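Local coordinates for Di-haem cytochrome c peroxidase family protein (Burkholderia thailandensis E264, PDB 6NX0) that carries two covalently attached c-type haems, reaches an unusually stable bis-Fe(IV) state and probably acts as a peroxidase, at residues Pro134-Ala139 against Lys378-His383; Pro144-Gly149 against Arg333-Asn338; Ile327-Asn332 against Asn384-Thr389. All coordinates share one frame; numbering follows the deposited sequence.

Contact 1: Pro134-Ala139 against Lys378-His383. With HEC (heme c), chain C.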
# COMPACT_ATOMS: atom_id res chain seq x y z
N PRO A 134 -3.81 9.86 0.18
CA PRO A 134 -4.89 10.71 0.67
C PRO A 134 -4.41 12.06 1.19
O PRO A 134 -3.40 12.17 1.90
CB PRO A 134 -5.53 9.87 1.79
CG PRO A 134 -4.49 8.91 2.18
CD PRO A 134 -3.71 8.61 0.95
N THR A 135 -5.18 13.08 0.84
CA THR A 135 -5.18 14.35 1.55
C THR A 135 -6.37 14.28 2.50
O THR A 135 -7.53 14.24 2.05
CB THR A 135 -5.24 15.53 0.58
OG1 THR A 135 -4.04 15.54 -0.19
CG2 THR A 135 -5.39 16.81 1.33
N LEU A 136 -6.09 14.14 3.79
CA LEU A 136 -7.11 13.86 4.79
C LEU A 136 -8.00 15.06 5.07
O LEU A 136 -7.54 16.21 5.07
CB LEU A 136 -6.44 13.41 6.08
CG LEU A 136 -5.62 12.11 6.00
CD1 LEU A 136 -4.91 11.88 7.33
CD2 LEU A 136 -6.49 10.90 5.63
N SER A 137 -9.28 14.78 5.30
CA SER A 137 -10.24 15.80 5.66
C SER A 137 -9.92 16.35 7.05
O SER A 137 -9.18 15.74 7.82
CB SER A 137 -11.64 15.21 5.66
OG SER A 137 -11.75 14.31 6.76
N PRO A 138 -10.50 17.49 7.43
CA PRO A 138 -10.29 17.97 8.80
C PRO A 138 -10.71 16.98 9.87
O PRO A 138 -9.98 16.79 10.85
CB PRO A 138 -11.12 19.26 8.84
CG PRO A 138 -11.16 19.71 7.42
CD PRO A 138 -11.25 18.46 6.61
N ALA A 139 -11.86 16.31 9.72
CA ALA A 139 -12.27 15.36 10.73
C ALA A 139 -11.30 14.19 10.80
O ALA A 139 -11.05 13.63 11.87
CB ALA A 139 -13.68 14.86 10.46
N LYS A 378 3.25 11.83 2.76
CA LYS A 378 2.04 11.31 3.39
C LYS A 378 1.75 12.05 4.69
O LYS A 378 2.65 12.50 5.40
CB LYS A 378 2.17 9.82 3.68
CG LYS A 378 2.29 8.96 2.44
CD LYS A 378 2.83 7.59 2.74
CE LYS A 378 1.90 6.76 3.62
NZ LYS A 378 0.96 5.95 2.80
N GLU A 379 0.46 12.17 5.01
CA GLU A 379 0.03 12.82 6.25
C GLU A 379 -0.01 11.88 7.44
O GLU A 379 0.01 12.35 8.59
CB GLU A 379 -1.34 13.46 6.04
CG GLU A 379 -1.29 14.62 5.05
CD GLU A 379 -2.64 15.26 4.81
OE1 GLU A 379 -3.67 14.58 4.95
OE2 GLU A 379 -2.67 16.46 4.48
N SER A 380 -0.06 10.56 7.21
CA SER A 380 0.02 9.57 8.28
C SER A 380 0.59 8.30 7.67
O SER A 380 0.58 8.11 6.45
CB SER A 380 -1.34 9.33 8.95
OG SER A 380 -2.25 8.77 8.03
N PHE A 381 1.08 7.43 8.56
CA PHE A 381 1.93 6.32 8.18
C PHE A 381 1.47 5.02 8.82
O PHE A 381 0.90 5.02 9.92
CB PHE A 381 3.41 6.58 8.55
CG PHE A 381 3.94 7.84 7.94
CD1 PHE A 381 4.52 7.84 6.68
CD2 PHE A 381 3.78 9.04 8.60
CE1 PHE A 381 4.96 9.03 6.11
CE2 PHE A 381 4.20 10.21 8.03
CZ PHE A 381 4.78 10.21 6.79
N MET A 382 1.79 3.93 8.13
CA MET A 382 1.41 2.56 8.47
C MET A 382 -0.07 2.30 8.18
O MET A 382 -0.87 3.22 7.94
CB MET A 382 1.74 2.23 9.94
CG MET A 382 3.18 2.45 10.32
SD MET A 382 4.30 1.37 9.41
CE MET A 382 5.90 1.81 10.09
N HIS A 383 -0.44 1.01 8.20
CA HIS A 383 -1.77 0.56 7.78
C HIS A 383 -2.88 1.19 8.60
O HIS A 383 -4.02 1.25 8.13
CB HIS A 383 -1.87 -0.98 7.89
CG HIS A 383 -2.05 -1.49 9.28
ND1 HIS A 383 -1.02 -1.54 10.19
CD2 HIS A 383 -3.14 -1.99 9.92
CE1 HIS A 383 -1.46 -2.02 11.33
NE2 HIS A 383 -2.75 -2.30 11.20
FE HEC C . 9.29 -1.01 6.89
CHA HEC C . 6.04 0.05 6.70
CHB HEC C . 10.37 2.25 6.67
CHC HEC C . 12.47 -1.97 7.73
CHD HEC C . 8.32 -4.27 6.74
NA HEC C . 8.38 0.79 6.66
C1A HEC C . 7.02 0.99 6.56
C2A HEC C . 6.79 2.41 6.53
C3A HEC C . 7.99 3.00 6.42
C4A HEC C . 9.02 2.00 6.51
CMA HEC C . 8.28 4.50 6.43
CAA HEC C . 5.41 3.09 6.37
CBA HEC C . 5.05 3.26 4.91
CGA HEC C . 3.66 3.80 4.65
O1A HEC C . 3.29 3.79 3.43
O2A HEC C . 2.84 3.97 5.59
NB HEC C . 11.07 -0.08 7.13
C1B HEC C . 11.31 1.28 6.93
C2B HEC C . 12.71 1.54 7.18
C3B HEC C . 13.30 0.40 7.54
C4B HEC C . 12.28 -0.64 7.47
CMB HEC C . 13.38 2.92 6.99
CAB HEC C . 14.75 0.16 8.03
CBB HEC C . 15.03 0.99 9.31
NC HEC C . 10.24 -2.78 7.10
C1C HEC C . 11.54 -2.95 7.52
C2C HEC C . 11.77 -4.37 7.64
C3C HEC C . 10.65 -5.01 7.27
C4C HEC C . 9.65 -4.02 6.96
CMC HEC C . 13.15 -4.93 8.03
CAC HEC C . 10.50 -6.51 6.99
CBC HEC C . 10.74 -7.28 8.31
ND HEC C . 7.51 -1.92 6.69
C1D HEC C . 7.34 -3.31 6.67
C2D HEC C . 5.94 -3.59 6.76
C3D HEC C . 5.24 -2.29 6.85
C4D HEC C . 6.27 -1.29 6.74
CMD HEC C . 5.26 -4.96 6.79
CAD HEC C . 3.73 -2.07 7.00
CBD HEC C . 3.40 -2.14 8.48
CGD HEC C . 2.03 -1.57 8.76
O1D HEC C . 1.45 -0.93 7.85
O2D HEC C . 1.62 -1.60 9.96
O HOH W 1 -1.49 10.77 3.39
O HOH W 2 -5.11 17.42 4.77
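The carboxylate of the buried Glu379 grips the backbone of a loop distant in sequence: Leu136 N donates to Glu379 OE1 over 2.7 Å. The bond is nearly straight (166°) and meets the oxygen on its syn side, 25° out of the carboxylate plane. Beyond CG the Glu379 chain is extended, CD lying anti to CA (chi2 179°), and it slides past the oppositely running Leu136 side chain, whose CB sits 3.2 Å from Glu379 OE1. The other oxygen, Glu379 OE2, accepts from a water at 2.6 Å that also donates to Leu136 O, so the acid holds one N-H directly and the C=O of the same residue through water. Arg130 is a long, weak ionic partner of OE2. A second water bridges Pro134 O and Glu379 N. The contact joins the two cytochrome c-like halves of the dihaem enzyme: Pro134 lies near His126, the axial protein ligand of the first haem iron, and 378-383 binds the second haem. Met382 N donates to its propionate oxygen O2A at 2.7 Å, while His383 serves the other propionate twice, through N to O1D and through ND1, near its ring plane, to O2D. Lys378 NZ adds a weak bond to O1A.

Contact 2: Pro144-Gly149 against Arg333-Asn338. With HEC (heme c), chain B.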
# COMPACT_ATOMS: atom_id res chain seq x y z
N PRO A 144 -9.10 9.98 13.45
CA PRO A 144 -8.44 8.69 13.23
C PRO A 144 -7.20 8.72 12.36
O PRO A 144 -6.45 7.73 12.36
CB PRO A 144 -9.53 7.84 12.57
CG PRO A 144 -10.44 8.79 11.99
CD PRO A 144 -10.44 10.01 12.85
N ARG A 145 -6.96 9.79 11.60
CA ARG A 145 -5.79 9.90 10.73
C ARG A 145 -5.77 8.83 9.64
O ARG A 145 -4.72 8.40 9.18
CB ARG A 145 -4.50 9.85 11.56
CG ARG A 145 -4.53 10.87 12.70
CD ARG A 145 -3.19 10.97 13.44
NE ARG A 145 -2.75 9.70 14.04
CZ ARG A 145 -3.14 9.26 15.24
NH1 ARG A 145 -3.99 9.96 15.98
NH2 ARG A 145 -2.66 8.12 15.72
N VAL A 146 -6.96 8.42 9.22
CA VAL A 146 -7.16 7.63 8.00
C VAL A 146 -8.31 8.29 7.25
O VAL A 146 -9.02 9.12 7.82
CB VAL A 146 -7.46 6.15 8.31
CG1 VAL A 146 -6.35 5.54 9.12
CG2 VAL A 146 -8.79 5.99 9.03
N PRO A 147 -8.50 7.96 5.97
CA PRO A 147 -9.47 8.71 5.16
C PRO A 147 -10.88 8.67 5.72
O PRO A 147 -11.37 7.62 6.15
CB PRO A 147 -9.41 8.02 3.80
CG PRO A 147 -7.99 7.49 3.73
CD PRO A 147 -7.67 7.06 5.14
N GLN A 148 -11.53 9.82 5.65
CA GLN A 148 -12.98 9.90 5.85
C GLN A 148 -13.72 9.42 4.61
O GLN A 148 -13.33 9.72 3.47
CB GLN A 148 -13.39 11.33 6.19
CG GLN A 148 -14.87 11.50 6.54
CD GLN A 148 -15.25 12.94 6.79
OE1 GLN A 148 -14.40 13.79 7.07
NE2 GLN A 148 -16.54 13.23 6.70
N GLY A 149 -14.81 8.69 4.83
CA GLY A 149 -15.67 8.25 3.75
C GLY A 149 -16.68 9.30 3.35
O GLY A 149 -16.53 10.49 3.61
N ARG A 333 -5.45 4.25 18.77
CA ARG A 333 -6.57 4.22 19.69
C ARG A 333 -7.71 5.13 19.25
O ARG A 333 -8.80 5.06 19.84
CB ARG A 333 -6.09 4.57 21.10
CG ARG A 333 -5.08 3.55 21.64
CD ARG A 333 -4.37 4.06 22.89
NE ARG A 333 -3.69 5.31 22.58
CZ ARG A 333 -3.14 6.13 23.48
NH1 ARG A 333 -3.16 5.83 24.77
NH2 ARG A 333 -2.55 7.25 23.06
N ALA A 334 -7.50 5.95 18.23
CA ALA A 334 -8.53 6.82 17.69
C ALA A 334 -9.29 6.20 16.52
O ALA A 334 -10.23 6.82 16.01
CB ALA A 334 -7.93 8.16 17.28
N LEU A 335 -8.93 5.00 16.06
CA LEU A 335 -9.71 4.34 15.03
C LEU A 335 -11.03 3.82 15.59
O LEU A 335 -11.02 3.15 16.63
CB LEU A 335 -8.95 3.17 14.42
CG LEU A 335 -7.95 3.43 13.33
CD1 LEU A 335 -7.24 2.13 12.97
CD2 LEU A 335 -8.61 3.99 12.07
N PRO A 336 -12.16 4.06 14.92
CA PRO A 336 -13.46 3.63 15.48
C PRO A 336 -13.54 2.17 15.86
O PRO A 336 -14.03 1.86 16.96
CB PRO A 336 -14.43 4.01 14.36
CG PRO A 336 -13.82 5.21 13.74
CD PRO A 336 -12.33 4.99 13.78
N ALA A 337 -13.03 1.26 15.03
CA ALA A 337 -13.16 -0.16 15.35
C ALA A 337 -12.40 -0.52 16.62
O ALA A 337 -12.77 -1.49 17.30
CB ALA A 337 -12.67 -1.05 14.21
N ASN A 338 -11.39 0.26 16.98
CA ASN A 338 -10.57 -0.06 18.12
C ASN A 338 -11.21 0.36 19.44
O ASN A 338 -10.64 0.09 20.49
CB ASN A 338 -9.19 0.59 17.98
CG ASN A 338 -8.28 -0.20 17.06
OD1 ASN A 338 -8.51 -1.38 16.79
ND2 ASN A 338 -7.22 0.45 16.57
FE HEC B . -8.65 3.26 -2.58
CHA HEC B . -6.43 0.90 -1.35
CHB HEC B . -8.04 2.17 -5.74
CHC HEC B . -11.49 4.85 -3.70
CHD HEC B . -9.41 4.26 0.63
NA HEC B . -7.40 1.88 -3.38
C1A HEC B . -6.59 0.99 -2.71
C2A HEC B . -5.88 0.20 -3.68
C3A HEC B . -6.25 0.63 -4.89
C4A HEC B . -7.28 1.62 -4.73
CMA HEC B . -5.84 0.04 -6.24
CAA HEC B . -4.89 -0.93 -3.34
CBA HEC B . -3.47 -0.41 -3.36
CGA HEC B . -2.45 -1.41 -2.88
O1A HEC B . -1.24 -1.09 -3.04
O2A HEC B . -2.84 -2.44 -2.24
NB HEC B . -9.61 3.46 -4.35
C1B HEC B . -9.19 2.90 -5.55
C2B HEC B . -10.13 3.27 -6.57
C3B HEC B . -11.15 3.92 -6.00
C4B HEC B . -10.82 4.09 -4.60
CMB HEC B . -9.99 2.87 -8.04
CAB HEC B . -12.40 4.55 -6.66
CBB HEC B . -13.31 3.42 -7.20
NC HEC B . -10.14 4.35 -1.71
C1C HEC B . -11.19 4.96 -2.38
C2C HEC B . -11.80 5.89 -1.44
C3C HEC B . -11.22 5.77 -0.24
C4C HEC B . -10.18 4.77 -0.39
CMC HEC B . -12.86 6.92 -1.84
CAC HEC B . -11.30 6.76 0.93
CBC HEC B . -12.69 6.75 1.59
ND HEC B . -8.00 2.72 -0.73
C1D HEC B . -8.44 3.30 0.47
C2D HEC B . -7.82 2.59 1.56
C3D HEC B . -6.97 1.53 0.96
C4D HEC B . -7.11 1.67 -0.46
CMD HEC B . -8.10 2.82 3.04
CAD HEC B . -6.13 0.48 1.71
CBD HEC B . -7.11 -0.52 2.29
CGD HEC B . -6.45 -1.82 2.73
O1D HEC B . -5.21 -1.93 2.60
O2D HEC B . -7.21 -2.66 3.27
O HOH W 3 -9.96 1.56 -2.14
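Apolar contact carries this meeting of loops, and Leu335 CD2 is its focus. Val146 CG2 approaches that methyl to 3.6 Å, the two side chains crossing at about a right angle, while Val146 CG1 stands a little farther off. The CA-CB bond of Leu335 points across the contact rather than into it, and the branch at CG brings CD2 to the other loop. From the other partner residue, Pro144 CB touches the same Leu335 CD2 at 4.0 Å. Pro144 CB also reaches Pro336 CD at 4.2 Å, and so spans two neighbouring residues of 333-338.

Backbone atoms add van der Waals contacts. Ala334 O lies 3.7 Å from Pro144 CB, and Ala334 CB faces Pro144 CA. The CA atoms of Pro144 and Ala334 are the nearest such pair, 4.8 Å apart. The contact thus ties the loop after helix 138-142, in the first haem-binding half, to the long loop between strand 324-325 and helix 348-354 in the second.

Hydrogen bonds shape and place the loops. Asn338 N donates to Leu335 O, closing the turn through Pro336 and Ala337. Asn332 grips both loops: its ND2 binds Pro144 O and its OD1 accepts from Ala334 N. Arg145 adds bonds from NE to Gly385 O and from NH2 to Val386 O.

Haem contacts come from the far end of 144-149. Pro147 CB packs 3.7 Å from CAC of the first haem, and Gln148 O lies 3.6 Å from its CBC, with Gly149 CA close by. The iron of this haem, whose protein ligand is His126, also binds a water at 2.2 Å.

Contact 3: Ile327-Asn332 against Asn384-Thr389. With HEC (heme c), chain C.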
# COMPACT_ATOMS: atom_id res chain seq x y z
N ILE A 327 5.33 -6.50 11.83
CA ILE A 327 6.19 -5.61 12.63
C ILE A 327 5.45 -4.99 13.81
O ILE A 327 6.09 -4.33 14.65
CB ILE A 327 6.87 -4.52 11.77
CG1 ILE A 327 5.88 -3.47 11.24
CG2 ILE A 327 7.64 -5.15 10.61
CD1 ILE A 327 6.56 -2.24 10.62
N ALA A 328 4.12 -5.19 13.92
CA ALA A 328 3.35 -4.85 15.12
C ALA A 328 3.46 -3.37 15.49
O ALA A 328 3.79 -3.00 16.61
CB ALA A 328 3.80 -5.73 16.30
N VAL A 329 3.11 -2.50 14.54
CA VAL A 329 3.07 -1.08 14.89
C VAL A 329 2.03 -0.81 15.98
O VAL A 329 1.09 -1.61 16.18
CB VAL A 329 2.83 -0.18 13.67
CG1 VAL A 329 3.87 -0.42 12.60
CG2 VAL A 329 1.42 -0.35 13.14
N PRO A 330 2.17 0.28 16.73
CA PRO A 330 1.27 0.53 17.86
C PRO A 330 -0.18 0.69 17.43
O PRO A 330 -0.49 1.14 16.32
CB PRO A 330 1.80 1.83 18.46
CG PRO A 330 3.25 1.87 18.02
CD PRO A 330 3.24 1.28 16.65
N ARG A 331 -1.07 0.34 18.35
CA ARG A 331 -2.50 0.52 18.14
C ARG A 331 -2.84 1.99 17.95
O ARG A 331 -2.37 2.87 18.70
CB ARG A 331 -3.27 -0.04 19.33
CG ARG A 331 -4.80 -0.11 19.15
CD ARG A 331 -5.35 -0.85 20.35
NE ARG A 331 -6.79 -1.09 20.39
CZ ARG A 331 -7.40 -2.14 19.87
NH1 ARG A 331 -6.71 -3.04 19.16
NH2 ARG A 331 -8.71 -2.31 20.04
N ASN A 332 -3.68 2.27 16.96
CA ASN A 332 -4.24 3.61 16.78
C ASN A 332 -5.53 3.66 17.58
O ASN A 332 -6.56 3.14 17.15
CB ASN A 332 -4.49 3.91 15.30
CG ASN A 332 -5.05 5.30 15.10
OD1 ASN A 332 -5.52 5.92 16.05
ND2 ASN A 332 -5.00 5.80 13.88
N ASN A 384 -2.59 1.61 9.83
CA ASN A 384 -3.57 2.18 10.74
C ASN A 384 -3.39 3.67 10.94
O ASN A 384 -4.08 4.25 11.79
CB ASN A 384 -3.53 1.46 12.07
CG ASN A 384 -2.19 1.60 12.77
OD1 ASN A 384 -1.27 2.19 12.23
ND2 ASN A 384 -2.09 1.06 13.97
N GLY A 385 -2.49 4.31 10.20
CA GLY A 385 -2.30 5.75 10.32
C GLY A 385 -1.73 6.20 11.65
O GLY A 385 -1.86 7.37 12.00
N VAL A 386 -1.11 5.30 12.41
CA VAL A 386 -0.80 5.61 13.81
C VAL A 386 0.24 6.71 13.95
O VAL A 386 0.19 7.48 14.92
CB VAL A 386 -0.37 4.34 14.58
CG1 VAL A 386 0.99 3.78 14.14
CG2 VAL A 386 -0.35 4.62 16.08
N PHE A 387 1.18 6.83 13.01
CA PHE A 387 2.24 7.84 13.10
C PHE A 387 1.92 9.02 12.21
O PHE A 387 1.43 8.84 11.09
CB PHE A 387 3.59 7.26 12.69
CG PHE A 387 4.07 6.15 13.57
CD1 PHE A 387 4.08 6.29 14.95
CD2 PHE A 387 4.49 4.96 13.02
CE1 PHE A 387 4.52 5.25 15.76
CE2 PHE A 387 4.93 3.93 13.84
CZ PHE A 387 4.94 4.08 15.19
N ASP A 388 2.19 10.24 12.69
CA ASP A 388 1.95 11.43 11.88
C ASP A 388 3.22 12.10 11.39
O ASP A 388 3.13 13.10 10.68
CB ASP A 388 1.06 12.45 12.62
CG ASP A 388 1.71 13.07 13.84
OD1 ASP A 388 2.84 12.75 14.19
OD2 ASP A 388 1.04 13.94 14.47
N THR A 389 4.40 11.52 11.66
CA THR A 389 5.63 12.00 11.05
C THR A 389 6.44 10.83 10.54
O THR A 389 6.45 9.76 11.15
CB THR A 389 6.52 12.79 12.01
OG1 THR A 389 7.06 11.90 12.99
CG2 THR A 389 5.74 13.92 12.71
FE HEC C . 9.29 -1.01 6.89
CHA HEC C . 6.04 0.05 6.70
CHB HEC C . 10.37 2.25 6.67
CHC HEC C . 12.47 -1.97 7.73
CHD HEC C . 8.32 -4.27 6.74
NA HEC C . 8.38 0.79 6.66
C1A HEC C . 7.02 0.99 6.56
C2A HEC C . 6.79 2.41 6.53
C3A HEC C . 7.99 3.00 6.42
C4A HEC C . 9.02 2.00 6.51
CMA HEC C . 8.28 4.50 6.43
CAA HEC C . 5.41 3.09 6.37
CBA HEC C . 5.05 3.26 4.91
CGA HEC C . 3.66 3.80 4.65
O1A HEC C . 3.29 3.79 3.43
O2A HEC C . 2.84 3.97 5.59
NB HEC C . 11.07 -0.08 7.13
C1B HEC C . 11.31 1.28 6.93
C2B HEC C . 12.71 1.54 7.18
C3B HEC C . 13.30 0.40 7.54
C4B HEC C . 12.28 -0.64 7.47
CMB HEC C . 13.38 2.92 6.99
CAB HEC C . 14.75 0.16 8.03
CBB HEC C . 15.03 0.99 9.31
NC HEC C . 10.24 -2.78 7.10
C1C HEC C . 11.54 -2.95 7.52
C2C HEC C . 11.77 -4.37 7.64
C3C HEC C . 10.65 -5.01 7.27
C4C HEC C . 9.65 -4.02 6.96
CMC HEC C . 13.15 -4.93 8.03
CAC HEC C . 10.50 -6.51 6.99
CBC HEC C . 10.74 -7.28 8.31
ND HEC C . 7.51 -1.92 6.69
C1D HEC C . 7.34 -3.31 6.67
C2D HEC C . 5.94 -3.59 6.76
C3D HEC C . 5.24 -2.29 6.85
C4D HEC C . 6.27 -1.29 6.74
CMD HEC C . 5.26 -4.96 6.79
CAD HEC C . 3.73 -2.07 7.00
CBD HEC C . 3.40 -2.14 8.48
CGD HEC C . 2.03 -1.57 8.76
O1D HEC C . 1.45 -0.93 7.85
O2D HEC C . 1.62 -1.60 9.96
O HOH W 4 -4.57 -0.06 15.13
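Pro330 brings CD to 3.6 Å from Phe387 CZ, with CG a little farther off, the two side chains crossing at about a right angle. Val386 CG1 sits over the centre of that phenyl ring, 3.7 Å above its plane, and touches Pro330 CD. Val386 and Phe387 together face Phe381 as a classic beta bulge. Just before them Asn384 forms an Asx turn, its OD1 accepting from Val386 N at 3.1 Å with the donor standing above the carbonyl plane; Gly385 takes the positive phi of 67° within the turn. The Asn384 amide points ND2 across the contact to Pro330 O, in its own plane, at 2.8 Å. In return Asn332, with CG anti to its backbone N (chi1 -179°), sends ND2 to Asn384 O at 2.8 Å. That bond is almost straight (175°) and nearly along the C=O axis. Each asparagine side chain thus donates to a backbone carbonyl of the other loop. A water accepts from both Asn332 N and Asn384 ND2. Helix 390-399 adjoins both loops: Ile327 packs on Tyr397, an axial ligand of the second haem iron. Val329 slides past Asn384, and its CG2 ends 3.4 Å from the haem propionate oxygen O2D.

The contacts form a cluster beside the two haems, their centres 10 to 12 Å apart. Along the chain come 134-139, 144-149, 327-332, 333-338, 378-383 and 384-389. Contacts 1 and 2 each join the first haem-binding half to the second, contact 2 spanning the inner loop, whereas contact 3 lies within the second half and alternates with both. Ser137 OG and Gln148 OE1 link contacts 1 and 2, Phe381 N and Phe387 O contacts 1 and 3, and Asn338 ND2 and Asn332 O contacts 2 and 3. Contacts 1 and 3 meet at one propionate of the second haem, contact 1 also binding the other; contact 2 reaches the first haem, so the cluster connects both haem surroundings.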